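Long-range contacts in UPF0135 protein SA1388 (Staphylococcus aureus subsp. aureus, PDB 3LNL), which is of unknown function but binds a pair of zinc ions as a NIF3-family, GTP cyclohydrolase 1 type 2-like protein that assembles into a toroidal hexamer: residues Ser25-Ile33 with His68-Val76; Phe150-Leu159 with Arg213-His222. The protein carries 2 engineered substitutions. All coordinates share one frame; numbering follows the deposited sequence.

Contact 1: residues Ser25-Ile33 with His68-Val76; sequences SWDNVGLLI and HHPLIFKGV. With ZN (zinc ion), chain G; ZN (zinc ion), chain F.
Asn28 and Ile72 make the polar link between Ser25-Ile33 and His68-Val76: Asn28 ND2 donates to Ile72 O over 2.7 Å in a nearly straight bond (168°). The oxygen lies in the amide plane of Asn28, whereas the N-H comes from above the carbonyl plane of Ile72. With CG anti to the backbone N (chi1 -165°), the Asn28 amide is swung across to the other segment, and ND2 also serves Thr77 O of a neighbouring subunit. Asn28 O is buried against Pro70 CB at 3.3 Å and has no polar partner.

Apolar contacts continue from this bond toward Ile33. Leu32 reaches in with its CD1 branch, which touches Pro70 CB at 3.6 Å. Ile33 lays CG1 and CD1 against Ile72 CD1 and Leu71 CD2, its CG1 standing 4.0 Å from Ile72 CD1.

The aromatic pair meets rim to rim, Trp26 CE3 lying 3.5 Å from Phe73 CZ with the planes at 84°, and neither ring covers the other. Beside it, Asp27 is held by Thr103 and His102.

The two residues before Pro70 bind the metals. His68 NE2 and His69 NE2 each bind a different zinc at 2.2 Å, and water 3 bridges the two ions. Asp106, His330 and Glu333 complete the protein ligands, Glu333 serving both metals. Residues 25-33 thus pack against Pro70-Phe73, just after the histidines of the dinuclear centre of the NIF3 fold.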
loop_
_atom_site.group_PDB
_atom_site.type_symbol
_atom_site.label_atom_id
_atom_site.label_comp_id
_atom_site.label_asym_id
_atom_site.label_seq_id
_atom_site.Cartn_x
_atom_site.Cartn_y
_atom_site.Cartn_z
ATOM N N SER B 25 15.114 10.762 -3.293
ATOM C CA SER B 25 14.609 10.052 -4.467
ATOM C C SER B 25 13.294 10.610 -4.998
ATOM O O SER B 25 13.012 10.470 -6.169
ATOM C CB SER B 25 14.416 8.564 -4.143
ATOM O OG SER B 25 13.430 8.454 -3.136
ATOM N N TRP B 26 12.511 11.296 -4.161
ATOM C CA TRP B 26 11.317 12.007 -4.636
ATOM C C TRP B 26 11.618 13.350 -5.345
ATOM O O TRP B 26 10.715 13.939 -5.896
ATOM C CB TRP B 26 10.312 12.275 -3.487
ATOM C CG TRP B 26 10.934 12.922 -2.292
ATOM C CD1 TRP B 26 11.340 12.295 -1.144
ATOM C CD2 TRP B 26 11.255 14.322 -2.127
ATOM N NE1 TRP B 26 11.921 13.224 -0.281
ATOM C CE2 TRP B 26 11.869 14.466 -0.852
ATOM C CE3 TRP B 26 11.091 15.444 -2.917
ATOM C CZ2 TRP B 26 12.324 15.677 -0.381
ATOM C CZ3 TRP B 26 11.546 16.672 -2.432
ATOM C CH2 TRP B 26 12.146 16.770 -1.168
ATOM N N ASP B 27 12.853 13.862 -5.258
ATOM C CA ASP B 27 13.150 15.212 -5.701
ATOM C C ASP B 27 13.302 15.233 -7.237
ATOM O O ASP B 27 13.340 14.167 -7.894
ATOM C CB ASP B 27 14.446 15.672 -5.033
ATOM C CG ASP B 27 14.569 17.157 -4.910
ATOM O OD1 ASP B 27 13.727 17.918 -5.426
ATOM O OD2 ASP B 27 15.592 17.578 -4.284
ATOM N N ASN B 28 13.319 16.432 -7.795
ATOM C CA ASN B 28 13.521 16.635 -9.214
ATOM C C ASN B 28 14.683 17.587 -9.418
ATOM O O ASN B 28 14.520 18.806 -9.305
ATOM C CB ASN B 28 12.243 17.158 -9.830
ATOM C CG ASN B 28 12.252 17.053 -11.347
ATOM O OD1 ASN B 28 12.845 16.143 -11.884
ATOM N ND2 ASN B 28 11.645 18.016 -12.032
ATOM N N VAL B 29 15.872 17.039 -9.685
ATOM C CA VAL B 29 17.104 17.849 -9.710
ATOM C C VAL B 29 17.862 17.733 -11.009
ATOM O O VAL B 29 17.611 16.826 -11.823
ATOM C CB VAL B 29 18.046 17.573 -8.496
ATOM C CG1 VAL B 29 17.368 17.977 -7.162
ATOM C CG2 VAL B 29 18.505 16.131 -8.443
ATOM N N GLY B 30 18.756 18.683 -11.246
ATOM C CA GLY B 30 19.555 18.664 -12.443
ATOM C C GLY B 30 19.041 19.609 -13.499
ATOM O O GLY B 30 18.407 20.626 -13.187
ATOM N N LEU B 31 19.341 19.307 -14.758
ATOM C CA LEU B 31 18.892 20.184 -15.882
ATOM C C LEU B 31 17.403 19.932 -16.082
ATOM O O LEU B 31 17.034 18.878 -16.542
ATOM C CB LEU B 31 19.665 19.875 -17.172
ATOM C CG LEU B 31 19.311 20.742 -18.378
ATOM C CD1 LEU B 31 19.596 22.199 -18.076
ATOM C CD2 LEU B 31 20.038 20.254 -19.660
ATOM N N LEU B 32 16.554 20.875 -15.696
ATOM C CA LEU B 32 15.105 20.675 -15.800
ATOM C C LEU B 32 14.601 21.185 -17.141
ATOM O O LEU B 32 13.644 20.655 -17.702
ATOM C CB LEU B 32 14.364 21.416 -14.684
ATOM C CG LEU B 32 14.682 20.915 -13.240
ATOM C CD1 LEU B 32 13.649 21.418 -12.180
ATOM C CD2 LEU B 32 14.815 19.351 -13.230
ATOM N N ILE B 33 15.179 22.276 -17.615
ATOM C CA ILE B 33 14.728 22.914 -18.820
ATOM C C ILE B 33 15.972 23.396 -19.531
ATOM O O ILE B 33 16.685 24.246 -18.996
ATOM C CB ILE B 33 13.805 24.135 -18.581
ATOM C CG1 ILE B 33 12.528 23.759 -17.861
ATOM C CG2 ILE B 33 13.427 24.772 -19.978
ATOM C CD1 ILE B 33 11.768 24.887 -17.198
ATOM N N HIS B 68 17.453 26.805 -6.378
ATOM C CA HIS B 68 17.365 25.788 -5.360
ATOM C C HIS B 68 16.079 24.978 -5.563
ATOM O O HIS B 68 16.119 23.764 -5.752
ATOM C CB HIS B 68 17.391 26.397 -3.966
ATOM C CG HIS B 68 17.369 25.393 -2.866
ATOM N ND1 HIS B 68 18.144 24.257 -2.877
ATOM C CD2 HIS B 68 16.662 25.350 -1.715
ATOM C CE1 HIS B 68 17.959 23.593 -1.750
ATOM N NE2 HIS B 68 16.975 24.167 -1.076
ATOM N N HIS B 69 14.948 25.661 -5.598
ATOM C CA HIS B 69 13.680 24.984 -5.720
ATOM C C HIS B 69 13.449 24.609 -7.190
ATOM O O HIS B 69 13.674 25.435 -8.082
ATOM C CB HIS B 69 12.549 25.834 -5.213
ATOM C CG HIS B 69 12.566 26.037 -3.724
ATOM N ND1 HIS B 69 12.048 27.169 -3.129
ATOM C CD2 HIS B 69 13.047 25.271 -2.726
ATOM C CE1 HIS B 69 12.199 27.075 -1.819
ATOM N NE2 HIS B 69 12.725 25.898 -1.538
ATOM N N PRO B 70 12.969 23.401 -7.441
ATOM C CA PRO B 70 12.753 22.959 -8.817
ATOM C C PRO B 70 11.460 23.576 -9.357
ATOM O O PRO B 70 10.383 23.421 -8.793
ATOM C CB PRO B 70 12.668 21.422 -8.681
ATOM C CG PRO B 70 12.257 21.185 -7.312
ATOM C CD PRO B 70 12.754 22.315 -6.482
ATOM N N LEU B 71 11.553 24.278 -10.476
ATOM C CA LEU B 71 10.400 24.939 -11.042
ATOM C C LEU B 71 9.385 23.885 -11.495
ATOM O O LEU B 71 8.172 24.135 -11.476
ATOM C CB LEU B 71 10.833 25.786 -12.224
ATOM C CG LEU B 71 9.795 26.602 -12.987
ATOM C CD1 LEU B 71 9.097 27.635 -12.037
ATOM C CD2 LEU B 71 10.417 27.275 -14.205
ATOM N N ILE B 72 9.896 22.755 -11.961
ATOM C CA ILE B 72 9.048 21.597 -12.289
ATOM C C ILE B 72 9.306 20.597 -11.200
ATOM O O ILE B 72 10.443 20.177 -11.004
ATOM C CB ILE B 72 9.360 20.980 -13.652
ATOM C CG1 ILE B 72 9.117 22.001 -14.764
ATOM C CG2 ILE B 72 8.469 19.659 -13.901
ATOM C CD1 ILE B 72 9.687 21.549 -16.148
ATOM N N PHE B 73 8.282 20.280 -10.433
ATOM C CA PHE B 73 8.445 19.335 -9.340
ATOM C C PHE B 73 7.631 18.110 -9.629
ATOM O O PHE B 73 8.181 17.098 -10.035
ATOM C CB PHE B 73 8.138 19.969 -7.992
ATOM C CG PHE B 73 8.335 19.050 -6.852
ATOM C CD1 PHE B 73 9.565 18.418 -6.648
ATOM C CD2 PHE B 73 7.295 18.797 -5.963
ATOM C CE1 PHE B 73 9.757 17.548 -5.601
ATOM C CE2 PHE B 73 7.472 17.889 -4.877
ATOM C CZ PHE B 73 8.694 17.265 -4.706
ATOM N N LYS B 74 6.324 18.182 -9.499
ATOM C CA LYS B 74 5.539 17.079 -10.004
ATOM C C LYS B 74 5.337 17.380 -11.500
ATOM O O LYS B 74 5.258 18.531 -11.937
ATOM C CB LYS B 74 4.256 16.903 -9.186
ATOM C CG LYS B 74 4.591 16.669 -7.706
ATOM C CD LYS B 74 3.751 15.584 -7.020
ATOM C CE LYS B 74 4.417 15.050 -5.723
ATOM N NZ LYS B 74 4.466 16.054 -4.585
ATOM N N GLY B 75 5.290 16.371 -12.323
ATOM C CA GLY B 75 5.317 16.694 -13.723
ATOM C C GLY B 75 4.254 17.719 -14.166
ATOM O O GLY B 75 3.131 17.786 -13.630
ATOM N N VAL B 76 4.600 18.520 -15.174
ATOM C CA VAL B 76 3.651 19.469 -15.727
ATOM C C VAL B 76 2.720 18.712 -16.649
ATOM O O VAL B 76 3.183 17.932 -17.422
ATOM C CB VAL B 76 4.392 20.533 -16.551
ATOM C CG1 VAL B 76 5.248 21.384 -15.641
ATOM C CG2 VAL B 76 5.237 19.821 -17.643
HETATM ZN ZN ZN G . 16.128 23.438 0.840
HETATM ZN ZN ZN F . 12.900 24.782 0.382
HETATM O O HOH W 1 11.287 23.514 -0.523
HETATM O O HOH W 2 12.620 23.367 2.076
HETATM O O HOH W 3 14.293 23.208 -0.129
HETATM O O HOH W 4 14.805 22.726 2.437
#

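Contact 2: residues Phe150-Leu159 with Arg213-His222; sequences FKDKLSENGL and RAEQLIKQYH
Helices 150-156 and 213-221 run roughly antiparallel, their directions 146° apart and their axes 10.2 Å apart at closest approach. Phe150 lies opposite Tyr221, Leu154 opposite Leu217, and Leu159, beyond the first helix, opposite Ala214. That helix ends in a Schellman motif, with Gly158 at positive phi as the C-prime residue: Leu159 N bonds to Leu154 O and Gly158 N to Ser155 O.

The turn leaves Asn157 O facing Arg213, which grips this single oxygen end-on with NH1 and NH2, each 2.8 Å from Asn157 O. The oxygen lies in the guanidinium plane; NH1 uses a carbonyl lone pair, while NH2 approaches nearly along the C=O axis. The Asn157 amide turns back instead, ND2 bonding to Lys153 O at 2.9 Å and only weakly to Tyr221 OH. Lys153 lies over one face of the Tyr221 ring in a CH-pi contact, CD 3.9 Å from the centroid; its chain, bent at chi2 (-71°), crosses the ring at about a right angle, with CB to CE against it. Gln220 CG covers the opposite face.

Leu217 lies between Leu154 and the Leu159 end: its CD1 meets Leu159 CD2 at 3.6 Å, and Leu154 CD2 slides past Leu217 CB at 3.8 Å. At the far end the edge of His222 points to the face of Phe150, planes 69° apart, while His222 ND1 is bonded to Tyr224 N.

Both helices pack on the sheet of the PII-like domain: Phe150 touches strands 125-142 and 197-207, Leu159 reaches Phe204, and Ile218 rests on strands 125-142 and 229-238.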
loop_
_atom_site.group_PDB
_atom_site.type_symbol
_atom_site.label_atom_id
_atom_site.label_comp_id
_atom_site.label_asym_id
_atom_site.label_seq_id
_atom_site.Cartn_x
_atom_site.Cartn_y
_atom_site.Cartn_z
ATOM N N PHE B 150 48.675 -9.871 -10.483
ATOM C CA PHE B 150 47.253 -9.759 -10.205
ATOM C C PHE B 150 46.988 -8.325 -9.745
ATOM O O PHE B 150 46.155 -7.638 -10.323
ATOM C CB PHE B 150 46.804 -10.793 -9.165
ATOM C CG PHE B 150 45.325 -10.748 -8.858
ATOM C CD1 PHE B 150 44.384 -11.003 -9.859
ATOM C CD2 PHE B 150 44.869 -10.449 -7.569
ATOM C CE1 PHE B 150 43.008 -10.960 -9.584
ATOM C CE2 PHE B 150 43.500 -10.412 -7.280
ATOM C CZ PHE B 150 42.567 -10.662 -8.291
ATOM N N LYS B 151 47.730 -7.861 -8.740
ATOM C CA LYS B 151 47.537 -6.511 -8.198
ATOM C C LYS B 151 47.718 -5.396 -9.227
ATOM O O LYS B 151 46.887 -4.491 -9.315
ATOM C CB LYS B 151 48.469 -6.269 -7.016
ATOM C CG LYS B 151 48.001 -6.941 -5.731
ATOM C CD LYS B 151 48.861 -6.562 -4.520
ATOM C CE LYS B 151 50.326 -6.893 -4.721
ATOM N NZ LYS B 151 51.021 -7.011 -3.417
ATOM N N ASP B 152 48.808 -5.475 -9.991
ATOM C CA ASP B 152 49.134 -4.497 -11.047
ATOM C C ASP B 152 48.056 -4.390 -12.126
ATOM O O ASP B 152 47.761 -3.297 -12.602
ATOM C CB ASP B 152 50.455 -4.866 -11.748
ATOM C CG ASP B 152 51.674 -4.760 -10.836
ATOM O OD1 ASP B 152 51.687 -3.938 -9.888
ATOM O OD2 ASP B 152 52.641 -5.505 -11.083
ATOM N N LYS B 153 47.505 -5.532 -12.531
ATOM C CA LYS B 153 46.461 -5.564 -13.558
ATOM C C LYS B 153 45.147 -4.981 -13.043
ATOM O O LYS B 153 44.474 -4.225 -13.745
ATOM C CB LYS B 153 46.242 -6.989 -14.067
ATOM C CG LYS B 153 47.128 -7.356 -15.234
ATOM C CD LYS B 153 46.707 -6.606 -16.505
ATOM C CE LYS B 153 47.291 -7.222 -17.775
ATOM N NZ LYS B 153 48.730 -6.905 -17.963
ATOM N N LEU B 154 44.782 -5.329 -11.816
ATOM C CA LEU B 154 43.590 -4.739 -11.201
ATOM C C LEU B 154 43.794 -3.225 -11.062
ATOM O O LEU B 154 42.853 -2.449 -11.277
ATOM C CB LEU B 154 43.268 -5.386 -9.850
ATOM C CG LEU B 154 42.823 -6.855 -9.893
ATOM C CD1 LEU B 154 42.624 -7.365 -8.482
ATOM C CD2 LEU B 154 41.544 -7.036 -10.706
ATOM N N SER B 155 45.029 -2.818 -10.751
ATOM C CA SER B 155 45.354 -1.407 -10.520
ATOM C C SER B 155 45.520 -0.630 -11.831
ATOM O O SER B 155 45.129 0.533 -11.937
ATOM C CB SER B 155 46.623 -1.292 -9.682
ATOM O OG SER B 155 46.658 -0.036 -9.040
ATOM N N GLU B 156 46.123 -1.285 -12.816
ATOM C CA GLU B 156 46.141 -0.790 -14.188
ATOM C C GLU B 156 44.732 -0.487 -14.688
ATOM O O GLU B 156 44.523 0.448 -15.454
ATOM C CB GLU B 156 46.781 -1.814 -15.112
ATOM C CG GLU B 156 48.297 -1.735 -15.173
ATOM C CD GLU B 156 48.861 -2.705 -16.171
ATOM O OE1 GLU B 156 48.076 -3.501 -16.726
ATOM O OE2 GLU B 156 50.080 -2.675 -16.415
ATOM N N ASN B 157 43.761 -1.282 -14.247
ATOM C CA ASN B 157 42.376 -1.095 -14.673
ATOM C C ASN B 157 41.544 -0.274 -13.689
ATOM O O ASN B 157 40.317 -0.244 -13.780
ATOM C CB ASN B 157 41.751 -2.450 -15.007
ATOM C CG ASN B 157 42.298 -3.023 -16.296
ATOM O OD1 ASN B 157 42.090 -2.454 -17.364
ATOM N ND2 ASN B 157 43.021 -4.134 -16.203
ATOM N N GLY B 158 42.219 0.399 -12.756
ATOM C CA GLY B 158 41.597 1.448 -11.937
ATOM C C GLY B 158 40.862 1.014 -10.682
ATOM O O GLY B 158 40.066 1.775 -10.141
ATOM N N LEU B 159 41.132 -0.201 -10.217
ATOM C CA LEU B 159 40.588 -0.707 -8.943
ATOM C C LEU B 159 41.588 -0.389 -7.811
ATOM O O LEU B 159 42.787 -0.368 -8.040
ATOM C CB LEU B 159 40.332 -2.226 -9.045
ATOM C CG LEU B 159 38.934 -2.787 -9.360
ATOM C CD1 LEU B 159 38.188 -2.030 -10.415
ATOM C CD2 LEU B 159 39.032 -4.285 -9.746
ATOM N N ARG B 213 32.051 -4.658 -12.523
ATOM C CA ARG B 213 33.341 -4.516 -13.181
ATOM C C ARG B 213 34.446 -5.230 -12.403
ATOM O O ARG B 213 35.331 -5.838 -12.994
ATOM C CB ARG B 213 33.709 -3.050 -13.374
ATOM C CG ARG B 213 34.946 -2.872 -14.247
ATOM C CD ARG B 213 35.018 -1.484 -14.861
ATOM N NE ARG B 213 36.253 -1.255 -15.620
ATOM C CZ ARG B 213 37.446 -0.991 -15.080
ATOM N NH1 ARG B 213 38.501 -0.788 -15.872
ATOM N NH2 ARG B 213 37.603 -0.942 -13.751
ATOM N N ALA B 214 34.383 -5.163 -11.075
ATOM C CA ALA B 214 35.356 -5.865 -10.252
ATOM C C ALA B 214 35.312 -7.357 -10.569
ATOM O O ALA B 214 36.357 -7.970 -10.815
ATOM C CB ALA B 214 35.081 -5.616 -8.777
ATOM N N GLU B 215 34.101 -7.927 -10.561
ATOM C CA GLU B 215 33.864 -9.324 -10.989
ATOM C C GLU B 215 34.522 -9.672 -12.333
ATOM O O GLU B 215 35.194 -10.701 -12.462
ATOM C CB GLU B 215 32.360 -9.602 -11.139
ATOM C CG GLU B 215 31.652 -9.991 -9.863
ATOM C CD GLU B 215 30.547 -11.016 -10.110
ATOM O OE1 GLU B 215 29.417 -10.594 -10.424
ATOM O OE2 GLU B 215 30.812 -12.236 -9.994
ATOM N N GLN B 216 34.260 -8.833 -13.334
ATOM C CA GLN B 216 34.838 -8.989 -14.673
ATOM C C GLN B 216 36.368 -9.043 -14.566
ATOM O O GLN B 216 36.999 -10.038 -14.953
ATOM C CB GLN B 216 34.390 -7.847 -15.603
ATOM N N LEU B 217 36.951 -7.987 -14.001
ATOM C CA LEU B 217 38.409 -7.897 -13.880
ATOM C C LEU B 217 39.018 -9.046 -13.069
ATOM O O LEU B 217 40.065 -9.582 -13.442
ATOM C CB LEU B 217 38.822 -6.553 -13.285
ATOM C CG LEU B 217 38.548 -5.322 -14.146
ATOM C CD1 LEU B 217 38.912 -4.097 -13.341
ATOM C CD2 LEU B 217 39.326 -5.358 -15.494
ATOM N N ILE B 218 38.368 -9.433 -11.972
ATOM C CA ILE B 218 38.913 -10.501 -11.115
ATOM C C ILE B 218 38.953 -11.825 -11.885
ATOM O O ILE B 218 40.008 -12.444 -11.999
ATOM C CB ILE B 218 38.125 -10.683 -9.804
ATOM C CG1 ILE B 218 38.423 -9.551 -8.816
ATOM C CG2 ILE B 218 38.487 -12.000 -9.126
ATOM C CD1 ILE B 218 37.536 -9.601 -7.585
ATOM N N LYS B 219 37.801 -12.232 -12.417
ATOM C CA LYS B 219 37.701 -13.451 -13.249
ATOM C C LYS B 219 38.725 -13.462 -14.383
ATOM O O LYS B 219 39.338 -14.492 -14.655
ATOM C CB LYS B 219 36.286 -13.619 -13.823
ATOM C CG LYS B 219 35.306 -14.194 -12.830
ATOM C CD LYS B 219 33.958 -14.442 -13.470
ATOM C CE LYS B 219 32.899 -14.706 -12.421
ATOM N NZ LYS B 219 31.754 -15.460 -12.982
ATOM N N GLN B 220 38.907 -12.305 -15.015
ATOM C CA GLN B 220 39.836 -12.159 -16.134
ATOM C C GLN B 220 41.305 -12.377 -15.754
ATOM O O GLN B 220 42.018 -13.137 -16.420
ATOM C CB GLN B 220 39.684 -10.776 -16.765
ATOM C CG GLN B 220 40.578 -10.556 -17.974
ATOM C CD GLN B 220 40.354 -9.218 -18.642
ATOM O OE1 GLN B 220 39.648 -8.352 -18.122
ATOM N NE2 GLN B 220 40.962 -9.038 -19.806
ATOM N N TYR B 221 41.763 -11.703 -14.700
ATOM C CA TYR B 221 43.192 -11.712 -14.385
ATOM C C TYR B 221 43.585 -12.651 -13.254
ATOM O O TYR B 221 44.745 -12.657 -12.856
ATOM C CB TYR B 221 43.703 -10.296 -14.093
ATOM C CG TYR B 221 43.484 -9.324 -15.227
ATOM C CD1 TYR B 221 44.175 -9.445 -16.427
ATOM C CD2 TYR B 221 42.586 -8.275 -15.094
ATOM C CE1 TYR B 221 43.970 -8.538 -17.468
ATOM C CE2 TYR B 221 42.372 -7.364 -16.118
ATOM C CZ TYR B 221 43.061 -7.496 -17.304
ATOM O OH TYR B 221 42.828 -6.578 -18.311
ATOM N N HIS B 222 42.655 -13.461 -12.749
ATOM C CA HIS B 222 42.988 -14.397 -11.656
ATOM C C HIS B 222 43.763 -15.648 -12.169
ATOM O O HIS B 222 43.525 -16.109 -13.292
ATOM C CB HIS B 222 41.731 -14.821 -10.888
ATOM C CG HIS B 222 41.999 -15.230 -9.470
ATOM N ND1 HIS B 222 42.515 -16.464 -9.133
ATOM C CD2 HIS B 222 41.807 -14.572 -8.302
ATOM C CE1 HIS B 222 42.643 -16.542 -7.821
ATOM N NE2 HIS B 222 42.220 -15.408 -7.293
#

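The two contacts lie in different domains of one chain. Contact 1 belongs to the NIF3 part and holds two zinc ligands, whereas contact 2 joins the helices of the PII-like insertion, away from the metal site. Their centres are 39 Å apart, their nearest atoms about 24 Å, and they do not touch. Along the sequence they follow in series, contact 1 closing before contact 2 opens. Both border other subunits: contact 1 meets two neighbouring copies, and Lys151 and Glu215 in contact 2 each bond to a different one. In the hexamer, PII-like trimers cap both entries to the central cavity, which places contact 2 in a lid.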